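Local coordinates for glycerol dehydratase (Clostridium butyricum, PDB 1R9D), which probably dehydrates glycerol to 3-hydroxypropionaldehyde by glycyl radical chemistry, without needing coenzyme B12, at residues K200-K203 with F204-V208; G256-S259 with F260-C264; G429-G432 with C433-Q437; N645-F648 with G649-T652. All blocks are in the same frame, centred on the assembly; numbering follows the deposited sequence.

Interaction 1: residues K200-K203 with F204-V208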
loop_
_atom_site.group_PDB
_atom_site.type_symbol
_atom_site.label_atom_id
_atom_site.label_comp_id
_atom_site.label_asym_id
_atom_site.label_seq_id
_atom_site.Cartn_x
_atom_site.Cartn_y
_atom_site.Cartn_z
ATOM N N LYS A 200 0.105 -10.741 3.972
ATOM C CA LYS A 200 -0.506 -9.541 4.533
ATOM C C LYS A 200 -1.622 -9.877 5.517
ATOM O O LYS A 200 -1.819 -9.161 6.495
ATOM C CB LYS A 200 -1.036 -8.635 3.420
ATOM C CG LYS A 200 0.067 -7.928 2.648
ATOM C CD LYS A 200 -0.498 -7.044 1.545
ATOM C CE LYS A 200 0.611 -6.408 0.733
ATOM N NZ LYS A 200 0.076 -5.558 -0.369
ATOM N N LYS A 201 -2.347 -10.965 5.271
ATOM C CA LYS A 201 -3.421 -11.363 6.176
ATOM C C LYS A 201 -2.814 -11.742 7.523
ATOM O O LYS A 201 -3.389 -11.478 8.579
ATOM C CB LYS A 201 -4.199 -12.555 5.614
ATOM C CG LYS A 201 -4.888 -12.298 4.278
ATOM C CD LYS A 201 -5.755 -13.494 3.888
ATOM C CE LYS A 201 -6.111 -13.488 2.409
ATOM N NZ LYS A 201 -6.786 -12.233 1.996
ATOM N N GLU A 202 -1.640 -12.364 7.473
ATOM C CA GLU A 202 -0.947 -12.781 8.682
ATOM C C GLU A 202 -0.619 -11.558 9.538
ATOM O O GLU A 202 -0.830 -11.564 10.752
ATOM C CB GLU A 202 0.322 -13.550 8.294
ATOM C CG GLU A 202 1.124 -14.112 9.448
ATOM C CD GLU A 202 2.237 -13.184 9.882
ATOM O OE1 GLU A 202 1.968 -12.254 10.671
ATOM O OE2 GLU A 202 3.383 -13.376 9.419
ATOM N N LYS A 203 -0.119 -10.501 8.904
ATOM C CA LYS A 203 0.213 -9.286 9.636
ATOM C C LYS A 203 -1.036 -8.673 10.257
ATOM O O LYS A 203 -0.992 -8.160 11.371
ATOM C CB LYS A 203 0.901 -8.272 8.718
ATOM C CG LYS A 203 2.239 -8.761 8.167
ATOM C CD LYS A 203 3.098 -9.397 9.264
ATOM C CE LYS A 203 4.358 -10.025 8.686
ATOM N NZ LYS A 203 5.093 -10.866 9.677
ATOM N N PHE A 204 -2.153 -8.730 9.538
ATOM C CA PHE A 204 -3.397 -8.183 10.065
ATOM C C PHE A 204 -3.870 -8.963 11.289
ATOM O O PHE A 204 -4.252 -8.376 12.301
ATOM C CB PHE A 204 -4.510 -8.214 9.011
ATOM C CG PHE A 204 -5.860 -7.850 9.563
ATOM C CD1 PHE A 204 -6.166 -6.525 9.869
ATOM C CD2 PHE A 204 -6.801 -8.836 9.852
ATOM C CE1 PHE A 204 -7.386 -6.192 10.460
ATOM C CE2 PHE A 204 -8.025 -8.511 10.445
ATOM C CZ PHE A 204 -8.315 -7.184 10.749
ATOM N N LEU A 205 -3.855 -10.290 11.198
ATOM C CA LEU A 205 -4.310 -11.104 12.319
ATOM C C LEU A 205 -3.425 -10.925 13.548
ATOM O O LEU A 205 -3.923 -10.881 14.673
ATOM C CB LEU A 205 -4.387 -12.575 11.905
ATOM C CG LEU A 205 -5.514 -12.872 10.908
ATOM C CD1 LEU A 205 -5.434 -14.320 10.442
ATOM C CD2 LEU A 205 -6.863 -12.593 11.561
ATOM N N ASN A 206 -2.116 -10.814 13.346
ATOM C CA ASN A 206 -1.224 -10.609 14.482
ATOM C C ASN A 206 -1.400 -9.212 15.068
ATOM O O ASN A 206 -1.126 -8.988 16.250
ATOM C CB ASN A 206 0.232 -10.847 14.078
ATOM C CG ASN A 206 0.595 -12.318 14.106
ATOM O OD1 ASN A 206 0.477 -12.973 15.144
ATOM N ND2 ASN A 206 1.023 -12.846 12.973
ATOM N N SER A 207 -1.863 -8.273 14.246
ATOM C CA SER A 207 -2.093 -6.910 14.711
ATOM C C SER A 207 -3.348 -6.886 15.575
ATOM O O SER A 207 -3.449 -6.107 16.521
ATOM C CB SER A 207 -2.249 -5.954 13.527
ATOM O OG SER A 207 -1.019 -5.782 12.850
ATOM N N VAL A 208 -4.311 -7.737 15.237
ATOM C CA VAL A 208 -5.541 -7.836 16.015
ATOM C C VAL A 208 -5.197 -8.399 17.395
ATOM O O VAL A 208 -5.722 -7.951 18.412
ATOM C CB VAL A 208 -6.558 -8.787 15.348
ATOM C CG1 VAL A 208 -7.668 -9.143 16.329
ATOM C CG2 VAL A 208 -7.146 -8.128 14.101
#

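Interaction 2: residues G256-S259 with F260-C264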
loop_
_atom_site.group_PDB
_atom_site.type_symbol
_atom_site.label_atom_id
_atom_site.label_comp_id
_atom_site.label_asym_id
_atom_site.label_seq_id
_atom_site.Cartn_x
_atom_site.Cartn_y
_atom_site.Cartn_z
ATOM N N GLY A 256 -15.272 -12.926 29.234
ATOM C CA GLY A 256 -16.546 -12.320 28.898
ATOM C C GLY A 256 -17.284 -12.005 30.186
ATOM O O GLY A 256 -16.823 -12.370 31.269
ATOM N N ALA A 257 -18.425 -11.334 30.080
ATOM C CA ALA A 257 -19.199 -10.978 31.260
ATOM C C ALA A 257 -20.168 -12.083 31.671
ATOM O O ALA A 257 -20.549 -12.928 30.865
ATOM C CB ALA A 257 -19.960 -9.678 31.009
ATOM N N LYS A 258 -20.559 -12.071 32.941
ATOM C CA LYS A 258 -21.495 -13.056 33.467
ATOM C C LYS A 258 -22.671 -12.312 34.095
ATOM O O LYS A 258 -23.826 -12.501 33.706
ATOM C CB LYS A 258 -20.800 -13.923 34.521
ATOM C CG LYS A 258 -21.708 -14.910 35.247
ATOM C CD LYS A 258 -22.078 -16.105 34.380
ATOM C CE LYS A 258 -22.834 -17.148 35.196
ATOM N NZ LYS A 258 -23.165 -18.363 34.397
ATOM N N SER A 259 -22.368 -11.452 35.059
ATOM C CA SER A 259 -23.392 -10.676 35.752
ATOM C C SER A 259 -23.659 -9.365 35.015
ATOM O O SER A 259 -22.936 -9.011 34.082
ATOM C CB SER A 259 -22.928 -10.360 37.169
ATOM O OG SER A 259 -21.839 -9.459 37.136
ATOM N N PHE A 260 -24.684 -8.639 35.451
ATOM C CA PHE A 260 -25.030 -7.370 34.819
ATOM C C PHE A 260 -23.952 -6.307 35.032
ATOM O O PHE A 260 -23.610 -5.570 34.108
ATOM C CB PHE A 260 -26.377 -6.856 35.345
ATOM C CG PHE A 260 -26.941 -5.706 34.549
ATOM C CD1 PHE A 260 -27.371 -5.898 33.237
ATOM C CD2 PHE A 260 -27.030 -4.435 35.104
ATOM C CE1 PHE A 260 -27.880 -4.836 32.489
ATOM C CE2 PHE A 260 -27.539 -3.361 34.365
ATOM C CZ PHE A 260 -27.966 -3.564 33.053
ATOM N N TYR A 261 -23.410 -6.226 36.245
ATOM C CA TYR A 261 -22.374 -5.241 36.540
ATOM C C TYR A 261 -21.181 -5.495 35.613
ATOM O O TYR A 261 -20.609 -4.561 35.052
ATOM C CB TYR A 261 -21.936 -5.360 38.008
ATOM C CG TYR A 261 -21.242 -4.139 38.600
ATOM C CD1 TYR A 261 -20.577 -3.211 37.797
ATOM C CD2 TYR A 261 -21.197 -3.956 39.985
ATOM C CE1 TYR A 261 -19.886 -2.138 38.357
ATOM C CE2 TYR A 261 -20.509 -2.893 40.551
ATOM C CZ TYR A 261 -19.855 -1.989 39.739
ATOM O OH TYR A 261 -19.157 -0.952 40.314
ATOM N N GLU A 262 -20.813 -6.764 35.459
ATOM C CA GLU A 262 -19.697 -7.139 34.594
ATOM C C GLU A 262 -19.976 -6.748 33.143
ATOM O O GLU A 262 -19.085 -6.271 32.444
ATOM C CB GLU A 262 -19.435 -8.646 34.681
ATOM C CG GLU A 262 -18.812 -9.087 36.004
ATOM C CD GLU A 262 -18.743 -10.596 36.155
ATOM O OE1 GLU A 262 -18.227 -11.067 37.196
ATOM O OE2 GLU A 262 -19.208 -11.315 35.240
ATOM N N ALA A 263 -21.212 -6.950 32.696
ATOM C CA ALA A 263 -21.589 -6.598 31.327
ATOM C C ALA A 263 -21.492 -5.083 31.125
ATOM O O ALA A 263 -20.981 -4.618 30.106
ATOM C CB ALA A 263 -23.004 -7.086 31.029
ATOM N N CYS A 264 -21.969 -4.313 32.102
ATOM C CA CYS A 264 -21.915 -2.853 32.013
ATOM C C CYS A 264 -20.486 -2.324 31.963
ATOM O O CYS A 264 -20.174 -1.409 31.197
ATOM C CB CYS A 264 -22.644 -2.207 33.203
ATOM S SG CYS A 264 -24.447 -2.332 33.151
#

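Interaction 3: residues G429-G432 with C433-Q437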
loop_
_atom_site.group_PDB
_atom_site.type_symbol
_atom_site.label_atom_id
_atom_site.label_comp_id
_atom_site.label_asym_id
_atom_site.label_seq_id
_atom_site.Cartn_x
_atom_site.Cartn_y
_atom_site.Cartn_z
ATOM N N GLY A 429 -29.830 -0.691 13.686
ATOM C CA GLY A 429 -29.668 0.265 14.760
ATOM C C GLY A 429 -29.335 1.551 14.036
ATOM O O GLY A 429 -29.118 1.523 12.823
ATOM N N ILE A 430 -29.295 2.673 14.746
ATOM C CA ILE A 430 -28.970 3.940 14.113
ATOM C C ILE A 430 -27.558 4.422 14.442
ATOM O O ILE A 430 -27.095 4.298 15.578
ATOM C CB ILE A 430 -29.975 5.038 14.531
ATOM C CG1 ILE A 430 -31.372 4.685 14.000
ATOM C CG2 ILE A 430 -29.523 6.396 13.993
ATOM C CD1 ILE A 430 -31.447 4.592 12.484
ATOM N N ILE A 431 -26.883 4.961 13.435
ATOM C CA ILE A 431 -25.534 5.502 13.589
ATOM C C ILE A 431 -25.618 7.026 13.615
ATOM O O ILE A 431 -26.317 7.620 12.803
ATOM C CB ILE A 431 -24.626 5.107 12.402
ATOM C CG1 ILE A 431 -24.520 3.584 12.310
ATOM C CG2 ILE A 431 -23.243 5.749 12.559
ATOM C CD1 ILE A 431 -24.069 2.914 13.606
ATOM N N GLY A 432 -24.915 7.652 14.556
ATOM C CA GLY A 432 -24.902 9.104 14.638
ATOM C C GLY A 432 -26.243 9.807 14.785
ATOM O O GLY A 432 -26.863 9.762 15.845
ATOM N N CYS A 433 -26.686 10.466 13.720
ATOM C CA CYS A 433 -27.953 11.191 13.747
ATOM C C CYS A 433 -29.164 10.389 13.277
ATOM O O CYS A 433 -30.134 10.238 14.017
ATOM C CB CYS A 433 -27.849 12.454 12.897
ATOM S SG CYS A 433 -26.716 13.710 13.538
ATOM N N VAL A 434 -29.108 9.887 12.046
ATOM C CA VAL A 434 -30.233 9.134 11.482
ATOM C C VAL A 434 -29.832 8.027 10.502
ATOM O O VAL A 434 -30.673 7.526 9.761
ATOM C CB VAL A 434 -31.195 10.088 10.723
ATOM C CG1 VAL A 434 -31.827 11.085 11.685
ATOM C CG2 VAL A 434 -30.433 10.827 9.629
ATOM N N GLU A 435 -28.566 7.627 10.513
ATOM C CA GLU A 435 -28.071 6.619 9.572
ATOM C C GLU A 435 -28.225 5.154 10.024
ATOM O O GLU A 435 -27.562 4.703 10.957
ATOM C CB GLU A 435 -26.600 6.934 9.249
ATOM C CG GLU A 435 -26.339 8.440 8.966
ATOM C CD GLU A 435 -25.714 9.196 10.151
ATOM O OE1 GLU A 435 -24.514 8.974 10.435
ATOM O OE2 GLU A 435 -26.412 10.011 10.802
ATOM N N PRO A 436 -29.090 4.381 9.342
ATOM C CA PRO A 436 -29.302 2.976 9.712
ATOM C C PRO A 436 -28.246 1.987 9.217
ATOM O O PRO A 436 -27.650 2.175 8.157
ATOM C CB PRO A 436 -30.680 2.644 9.114
ATOM C CG PRO A 436 -31.101 3.876 8.336
ATOM C CD PRO A 436 -29.886 4.738 8.160
ATOM N N GLN A 437 -28.033 0.922 9.984
ATOM C CA GLN A 437 -27.080 -0.119 9.593
ATOM C C GLN A 437 -27.276 -1.378 10.432
ATOM O O GLN A 437 -27.904 -1.342 11.490
ATOM C CB GLN A 437 -25.622 0.360 9.763
ATOM C CG GLN A 437 -25.020 0.059 11.162
ATOM C CD GLN A 437 -23.508 0.283 11.270
ATOM O OE1 GLN A 437 -22.869 -0.204 12.210
ATOM N NE2 GLN A 437 -22.937 1.027 10.328
#

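Interaction 4: residues N645-F648 with G649-T652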
loop_
_atom_site.group_PDB
_atom_site.type_symbol
_atom_site.label_atom_id
_atom_site.label_comp_id
_atom_site.label_asym_id
_atom_site.label_seq_id
_atom_site.Cartn_x
_atom_site.Cartn_y
_atom_site.Cartn_z
ATOM N N ASN A 645 -26.477 23.740 8.454
ATOM C CA ASN A 645 -27.427 24.535 7.674
ATOM C C ASN A 645 -27.232 26.036 7.913
ATOM O O ASN A 645 -27.516 26.853 7.038
ATOM C CB ASN A 645 -28.871 24.123 7.984
ATOM C CG ASN A 645 -29.242 24.311 9.439
ATOM O OD1 ASN A 645 -28.676 23.673 10.329
ATOM N ND2 ASN A 645 -30.206 25.187 9.690
ATOM N N VAL A 646 -26.745 26.397 9.096
ATOM C CA VAL A 646 -26.499 27.801 9.410
ATOM C C VAL A 646 -25.249 28.248 8.653
ATOM O O VAL A 646 -25.273 29.248 7.943
ATOM C CB VAL A 646 -26.300 28.006 10.927
ATOM C CG1 VAL A 646 -25.922 29.458 11.218
ATOM C CG2 VAL A 646 -27.585 27.641 11.666
ATOM N N TYR A 647 -24.161 27.492 8.790
ATOM C CA TYR A 647 -22.916 27.819 8.096
ATOM C C TYR A 647 -23.090 27.837 6.576
ATOM O O TYR A 647 -22.626 28.760 5.904
ATOM C CB TYR A 647 -21.817 26.819 8.463
ATOM C CG TYR A 647 -20.508 27.085 7.757
ATOM C CD1 TYR A 647 -19.836 28.293 7.935
ATOM C CD2 TYR A 647 -19.937 26.130 6.916
ATOM C CE1 TYR A 647 -18.626 28.547 7.292
ATOM C CE2 TYR A 647 -18.726 26.375 6.268
ATOM C CZ TYR A 647 -18.078 27.585 6.464
ATOM O OH TYR A 647 -16.878 27.835 5.837
ATOM N N PHE A 648 -23.744 26.813 6.032
ATOM C CA PHE A 648 -23.971 26.750 4.587
ATOM C C PHE A 648 -24.770 27.976 4.151
ATOM O O PHE A 648 -24.512 28.557 3.095
ATOM C CB PHE A 648 -24.744 25.476 4.208
ATOM C CG PHE A 648 -23.862 24.307 3.793
ATOM C CD1 PHE A 648 -24.437 23.073 3.470
ATOM C CD2 PHE A 648 -22.479 24.441 3.703
ATOM C CE1 PHE A 648 -23.644 21.990 3.061
ATOM C CE2 PHE A 648 -21.675 23.363 3.295
ATOM C CZ PHE A 648 -22.262 22.138 2.973
ATOM N N GLY A 649 -25.737 28.368 4.974
ATOM C CA GLY A 649 -26.555 29.526 4.654
ATOM C C GLY A 649 -25.745 30.807 4.536
ATOM O O GLY A 649 -26.017 31.650 3.679
ATOM N N SER A 650 -24.745 30.952 5.396
ATOM C CA SER A 650 -23.893 32.139 5.384
ATOM C C SER A 650 -23.060 32.229 4.106
ATOM O O SER A 650 -22.590 33.308 3.739
ATOM C CB SER A 650 -22.957 32.132 6.597
ATOM O OG SER A 650 -21.860 31.250 6.394
ATOM N N LEU A 651 -22.867 31.095 3.439
ATOM C CA LEU A 651 -22.083 31.046 2.204
ATOM C C LEU A 651 -22.962 31.050 0.955
ATOM O O LEU A 651 -22.452 30.966 -0.164
ATOM C CB LEU A 651 -21.213 29.782 2.177
ATOM C CG LEU A 651 -20.211 29.593 3.311
ATOM C CD1 LEU A 651 -19.550 28.215 3.196
ATOM C CD2 LEU A 651 -19.177 30.700 3.254
ATOM N N THR A 652 -24.274 31.157 1.147
ATOM C CA THR A 652 -25.210 31.125 0.026
ATOM C C THR A 652 -25.918 32.460 -0.216
ATOM O O THR A 652 -26.431 33.067 0.714
ATOM C CB THR A 652 -26.276 30.047 0.270
ATOM O OG1 THR A 652 -25.630 28.813 0.612
ATOM C CG2 THR A 652 -27.125 29.846 -0.969
#

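Interaction 1: residues K200-K203 with F204-V208
Glu202 and Asn206, one turn apart on the long helix 197-230, show how side chains at i and i+4 add a hydrogen bond beside the backbone bond. Asn206 ND2 donates to Glu202 OE1 at 2.6 Å, a short but bent bond. It leaves within the amide plane of Asn206 yet arrives above the carboxylate plane, the two flat groups being turned 76° against each other. Glu202 sets off with CG anti to its own N (chi1 -177°) and then bends at chi2, which brings OE1 to Asn206 on the following turn. The same ND2 also makes a weak bond to Glu202 O, while Asn206 N gives that oxygen its regular helical bond of 3.0 Å. A parallel case lies one residue on, where Ser207 OG donates to Lys203 O at 2.8 Å and adds to a weak backbone bond from Ser207 N.

In the second shell, the other carboxylate oxygen is held on its syn side by a salt bridge, Lys203 NZ to Glu202 OE2 at 3.0 Å, which helps fix the rotation of the acid. Here the helix borders the second subunit, whose Met139 packs on Lys203 and whose Thr140 packs on Glu202. Helix 47-61 covers another flank, with Ile48 against Phe204. One face of the Phe204 ring carries Val208 CG2, 3.6 Å above the plane and displaced toward the rim.

Interaction 2: residues G256-S259 with F260-C264
From Ala257 to Ser259 the backbone is an irregular approach that turns into helix 260-277 at Ser259, and the first helical bond across the junction runs from Ala263 N to Ser259 O at 3.0 Å. Glu262 reaches back over this junction. Its CG stands beside its own N (chi1 -72°) and the chain is extended beyond, a course that brings OE2 to the amides just before the helix. There it accepts two amides from different directions: Lys258 N at 2.8 Å, nearly along the C-O axis, and Ser259 N at 3.2 Å, from well above the carboxylate plane. A salt bridge from Lys251, on the preceding helix 236-252, brings a positive charge to the same oxygen and probably favours its ionised form.

Ser259 replies in the other direction. Its OG, placed between its own N and its carbonyl carbon (chi1 68°), accepts weakly from Glu262 N at 3.3 Å and lies equally near Glu262 CG. Beneath these polar exchanges Ala257 CB fits snugly against the first turn, 3.4 Å from Ala263 N and 4.0 Å from Ala263 CB. Phe260 and Tyr261 lead away from the junction, Phe260 to helices 288-298 and 304-317, while Tyr261 OH is hydrogen-bonded to Leu71 O. The reciprocal exchange between Ser259, at the N-cap, and Glu262 is a capping box, supplemented by the amide of Lys258 at the start of helix 260-277.

Interaction 3: residues G429-G432 with C433-Q437
Ile431 and Glu435 meet where this contact is tightest. Ile431 N donates to Glu435 O at a short 2.6 Å, and Glu435 N returns a bond to Ile431 O. The acid's side chain, bent at chi2 (101°), folds back under the turn, leaving OE2 only 3.1 Å from Ile431 O, a close approach of two acceptors. What holds OE2 there is a pair of amides: Cys433 N on the syn side and Val434 N on the anti side, each at 3.0 Å and both from one face of the carboxylate plane. On the same face of the hairpin Ile431 CD1 lies 3.6 Å from Gln437 CD, in an amide held by His446 and by Ser166 N. Gly429 and Gln437 add two reciprocal backbone bonds.

The result is an antiparallel hairpin whose turn and next residue, Gly432 to Glu435, read Gly-Cys-Val-Glu, a sequence familiar from glycyl radical dehydratases, where the cysteine is probably the thiyl radical site. Glu435 OE1 is hydrogen-bonded to O3 of a bound glycerol, consistent with a place in the substrate pocket. Packing is slacker on the face bearing Ile430 and Pro436, also buried, where Ile430 CD1 stays 3.9 Å from Pro436 CA.

Interaction 4: residues N645-F648 with G649-T652
Leu651 leans back over Tyr647, and its side chain can be followed outward as a worked case of a residue closing over the turn before it. CB lies 3.6 Å from Phe648 O, brushing a carbonyl that the residue's own N also uses. CG, set beside the backbone N by chi1 of -59°, comes to 3.6 Å from Tyr647 O. From there CD1 runs on in an extended line and stops over one face of the phenol ring, a CH-pi contact 4.0 Å from the ring centroid and 29° off the normal. It is nearest to CZ, at 3.6 Å, so the methyl favours the hydroxyl end of the ring. Tyr647 meets it with CG anti to its own N, which carries the ring outward from the helix, its hydroxyl end within reach of Leu651; the ring of His332 also meets it.

This is the C-terminal part of the short helix 644-650, where the carbonyls meet side-chain hydroxyls as well as amides. Ser650 OG donates to Tyr647 O at 2.7 Å, in the carbonyl plane and on a lone pair, and the amides of Ser650 and Leu651 add weak bonds to the same oxygen. Phe648 O is shared differently: Thr652 OG1, at 2.7 Å, and Leu651 N, at 3.0 Å, come from opposite faces of its carbonyl plane. Asn452 at the end of strand 449-452 also bonds Thr652 OG1, while Phe648 carries its ring to Phe450 on that strand. Asn645 ND2, earlier in the helix, bonds Leu665 O and Asp778.

Read from the N terminus, the four contacts follow in series: each closes a turn of a few residues, and none encloses or crosses another. Interaction 1 lies within helix 197-230 beside helices 47-61 and 169-190, at the border with the second subunit. Interaction 2, about 29 Å away between centres, starts helix 260-277 just after helix 236-252. The chain then goes inward to interaction 3, whose centre lies about 8 Å from that of the chain, where Ile430 and Val434 meet strands 341-344 and 404-407 while Glu435 bonds the glycerol. Interaction 4 joins helix 644-650 to strand 449-452 and helix 773-781, across the chain's centre from interactions 1 and 2.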